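Local coordinates for protein colicin-D (PDB 5ZNM) that kills Escherichia coli and close relatives as a toxin that blocks protein synthesis, represented here by its central domain and C-terminal tRNase domain, at residues A146-R154 with T171-V182. Numbering follows the deposited sequence.
Sequences ATSVNLPVR and TGNESIPAAVPV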
loop_
_atom_site.group_PDB
_atom_site.type_symbol
_atom_site.label_atom_id
_atom_site.label_comp_id
_atom_site.label_asym_id
_atom_site.label_seq_id
_atom_site.Cartn_x
_atom_site.Cartn_y
_atom_site.Cartn_z
ATOM N N ALA A 146 -8.906 27.266 2.940
ATOM C CA ALA A 146 -7.959 27.769 3.928
ATOM C C ALA A 146 -6.612 28.064 3.275
ATOM O O ALA A 146 -6.171 27.361 2.361
ATOM C CB ALA A 146 -7.784 26.753 5.062
ATOM N N THR A 147 -5.952 29.109 3.758
ATOM C CA THR A 147 -4.606 29.438 3.324
ATOM C C THR A 147 -3.538 28.908 4.271
ATOM O O THR A 147 -2.359 28.929 3.922
ATOM C CB THR A 147 -4.463 30.954 3.198
ATOM O OG1 THR A 147 -4.804 31.529 4.458
ATOM C CG2 THR A 147 -5.425 31.474 2.136
ATOM N N SER A 148 -3.915 28.452 5.462
ATOM C CA SER A 148 -2.976 27.737 6.312
ATOM C C SER A 148 -3.766 26.827 7.239
ATOM O O SER A 148 -4.985 26.946 7.375
ATOM C CB SER A 148 -2.066 28.699 7.100
ATOM O OG SER A 148 -2.813 29.533 7.967
ATOM N N VAL A 149 -3.052 25.894 7.858
ATOM C CA VAL A 149 -3.631 24.922 8.775
ATOM C C VAL A 149 -2.708 24.824 9.978
ATOM O O VAL A 149 -1.489 24.706 9.820
ATOM C CB VAL A 149 -3.797 23.540 8.115
ATOM C CG1 VAL A 149 -4.388 22.542 9.109
ATOM C CG2 VAL A 149 -4.634 23.638 6.844
ATOM N N ASN A 150 -3.274 24.880 11.176
ATOM C CA ASN A 150 -2.479 24.774 12.391
ATOM C C ASN A 150 -2.279 23.302 12.733
ATOM O O ASN A 150 -3.242 22.595 13.041
ATOM C CB ASN A 150 -3.152 25.519 13.542
ATOM C CG ASN A 150 -2.886 27.020 13.509
ATOM O OD1 ASN A 150 -2.322 27.555 12.553
ATOM N ND2 ASN A 150 -3.303 27.708 14.560
ATOM N N LEU A 151 -1.030 22.844 12.683
ATOM C CA LEU A 151 -0.812 21.462 13.049
ATOM C C LEU A 151 -0.145 21.379 14.407
ATOM O O LEU A 151 0.768 22.156 14.714
ATOM C CB LEU A 151 0.060 20.722 12.027
ATOM C CG LEU A 151 -0.526 20.576 10.626
ATOM C CD1 LEU A 151 0.356 19.657 9.780
ATOM C CD2 LEU A 151 -1.943 20.050 10.700
ATOM N N PRO A 152 -0.569 20.422 15.225
ATOM C CA PRO A 152 0.063 20.251 16.515
ATOM C C PRO A 152 1.455 19.629 16.411
ATOM O O PRO A 152 2.254 19.749 17.352
ATOM C CB PRO A 152 -0.950 19.344 17.245
ATOM C CG PRO A 152 -1.525 18.560 16.298
ATOM C CD PRO A 152 -1.645 19.433 15.050
ATOM N N VAL A 153 1.761 18.973 15.293
ATOM C CA VAL A 153 3.050 18.339 15.041
ATOM C C VAL A 153 3.463 18.698 13.631
ATOM O O VAL A 153 2.664 18.546 12.703
ATOM C CB VAL A 153 2.988 16.804 15.165
ATOM C CG1 VAL A 153 4.340 16.196 14.809
ATOM C CG2 VAL A 153 2.593 16.413 16.538
ATOM N N ARG A 154 4.699 19.159 13.461
ATOM C CA ARG A 154 5.251 19.348 12.130
ATOM C C ARG A 154 6.439 18.422 11.934
ATOM O O ARG A 154 7.033 17.920 12.895
ATOM C CB ARG A 154 5.649 20.807 11.891
ATOM C CG ARG A 154 4.431 21.703 11.672
ATOM C CD ARG A 154 4.809 23.172 11.706
ATOM N NE ARG A 154 5.543 23.579 10.517
ATOM C CZ ARG A 154 6.023 24.807 10.347
ATOM N NH1 ARG A 154 5.841 25.720 11.295
ATOM N NH2 ARG A 154 6.691 25.123 9.245
ATOM N N THR A 171 4.578 21.558 17.996
ATOM C CA THR A 171 4.406 22.948 17.663
ATOM C C THR A 171 3.802 23.670 18.887
ATOM O O THR A 171 3.273 23.057 19.752
ATOM C CB THR A 171 3.530 23.219 16.420
ATOM O OG1 THR A 171 2.192 22.911 16.704
ATOM C CG2 THR A 171 3.957 22.449 15.229
ATOM N N GLY A 172 3.839 24.964 18.881
ATOM C CA GLY A 172 3.280 25.668 19.994
ATOM C C GLY A 172 3.758 27.045 19.825
ATOM O O GLY A 172 3.259 27.756 18.964
ATOM N N ASN A 173 4.745 27.435 20.590
ATOM C CA ASN A 173 5.252 28.774 20.418
ATOM C C ASN A 173 6.718 28.713 20.716
ATOM O O ASN A 173 7.564 28.992 19.892
ATOM C CB ASN A 173 4.547 29.735 21.373
ATOM C CG ASN A 173 3.670 30.757 20.662
ATOM O OD1 ASN A 173 3.979 31.952 20.667
ATOM N ND2 ASN A 173 2.537 30.299 20.093
ATOM N N GLU A 174 7.008 28.323 21.924
ATOM C CA GLU A 174 8.375 28.226 22.322
ATOM C C GLU A 174 9.150 27.239 21.472
ATOM O O GLU A 174 10.237 26.827 21.847
ATOM C CB GLU A 174 8.451 27.924 23.805
ATOM C CG GLU A 174 7.999 29.141 24.592
ATOM C CD GLU A 174 8.884 30.340 24.301
ATOM O OE1 GLU A 174 8.981 30.786 23.142
ATOM O OE2 GLU A 174 9.487 30.842 25.249
ATOM N N SER A 175 8.577 26.845 20.336
ATOM C CA SER A 175 9.289 25.994 19.458
ATOM C C SER A 175 9.287 26.329 17.986
ATOM O O SER A 175 10.259 26.836 17.438
ATOM C CB SER A 175 8.711 24.561 19.545
ATOM O OG SER A 175 7.974 24.329 20.748
ATOM N N ILE A 176 8.195 26.021 17.357
ATOM C CA ILE A 176 8.074 26.261 15.931
ATOM C C ILE A 176 6.594 26.621 15.875
ATOM O O ILE A 176 5.807 26.086 16.669
ATOM C CB ILE A 176 8.449 25.135 14.958
ATOM C CG1 ILE A 176 7.455 23.984 15.093
ATOM C CG2 ILE A 176 9.844 24.615 15.274
ATOM C CD1 ILE A 176 7.865 22.729 14.398
ATOM N N PRO A 177 6.178 27.538 15.008
ATOM C CA PRO A 177 4.753 27.869 14.914
ATOM C C PRO A 177 3.940 26.688 14.407
ATOM O O PRO A 177 4.449 25.775 13.756
ATOM C CB PRO A 177 4.723 29.028 13.912
ATOM C CG PRO A 177 6.139 29.565 13.901
ATOM C CD PRO A 177 7.005 28.376 14.123
ATOM N N ALA A 178 2.642 26.716 14.713
ATOM C CA ALA A 178 1.759 25.657 14.242
ATOM C C ALA A 178 1.317 25.859 12.798
ATOM O O ALA A 178 0.949 24.882 12.135
ATOM C CB ALA A 178 0.527 25.553 15.145
ATOM N N ALA A 179 1.378 27.091 12.286
ATOM C CA ALA A 179 0.762 27.403 11.002
ATOM C C ALA A 179 1.564 26.796 9.860
ATOM O O ALA A 179 2.767 27.021 9.748
ATOM C CB ALA A 179 0.636 28.914 10.826
ATOM N N VAL A 180 0.894 26.013 9.025
ATOM C CA VAL A 180 1.490 25.376 7.858
ATOM C C VAL A 180 0.804 25.961 6.635
ATOM O O VAL A 180 -0.423 25.959 6.575
ATOM C CB VAL A 180 1.322 23.844 7.891
ATOM C CG1 VAL A 180 1.745 23.217 6.585
ATOM C CG2 VAL A 180 2.126 23.245 9.059
ATOM N N PRO A 181 1.536 26.470 5.639
ATOM C CA PRO A 181 0.874 27.107 4.488
ATOM C C PRO A 181 0.242 26.098 3.532
ATOM O O PRO A 181 0.819 25.049 3.241
ATOM C CB PRO A 181 2.019 27.853 3.798
ATOM C CG PRO A 181 3.218 26.995 4.088
ATOM C CD PRO A 181 3.006 26.520 5.518
ATOM N N VAL A 182 -0.927 26.461 3.000
ATOM C CA VAL A 182 -1.580 25.716 1.924
ATOM C C VAL A 182 -1.185 26.319 0.581
ATOM O O VAL A 182 -1.326 27.530 0.360
ATOM C CB VAL A 182 -3.107 25.727 2.096
ATOM C CG1 VAL A 182 -3.783 24.969 0.937
ATOM C CG2 VAL A 182 -3.487 25.130 3.444
HETATM O O HOH W 1 -0.471 29.842 1.404
#
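Thr147 O accepts two bonds. Val182 N donates to Thr147 O at 3.0 Å, nearly straight at the hydrogen but above the carbonyl plane. A water also donates to Thr147 O and bridges to Val182 O. Further along, Val149 and Val180 form a hydrogen-bonded antiparallel pair, with Val149 N 2.9 Å from Val180 O. Leu151 N continues the ladder to Ala178 O. Beyond this, Thr171 takes over. Thr171 OG1 donates to Leu151 O at 2.6 Å, in the carbonyl plane and on a lone pair. Thr171 N binds Pro152 O.

Arg154 crosses Thr171 at about a right angle, with Arg154 CG 3.7 Å from Thr171 CG2. A bend at chi3 (72°) turns the guanidinium toward the chain at Pro177. Arg154 NH1 donates to Pro177 O at 2.8 Å, with that oxygen in the guanidinium plane. Ala179 O lies over one face. Val180 CG2 packs 3.7 Å from Arg154 NE, and Arg154 NH2 forms a salt bridge with Asp261. Val149 CG2 meets Val182 CG2 at 3.9 Å, and Ile263 of strand 262-267 touches both Val149 and Val180. Residues 148-150 and 179-181 thus form a short two-stranded antiparallel ladder, which flanks the base of the beta hairpin 153-160/163-170 in the central domain.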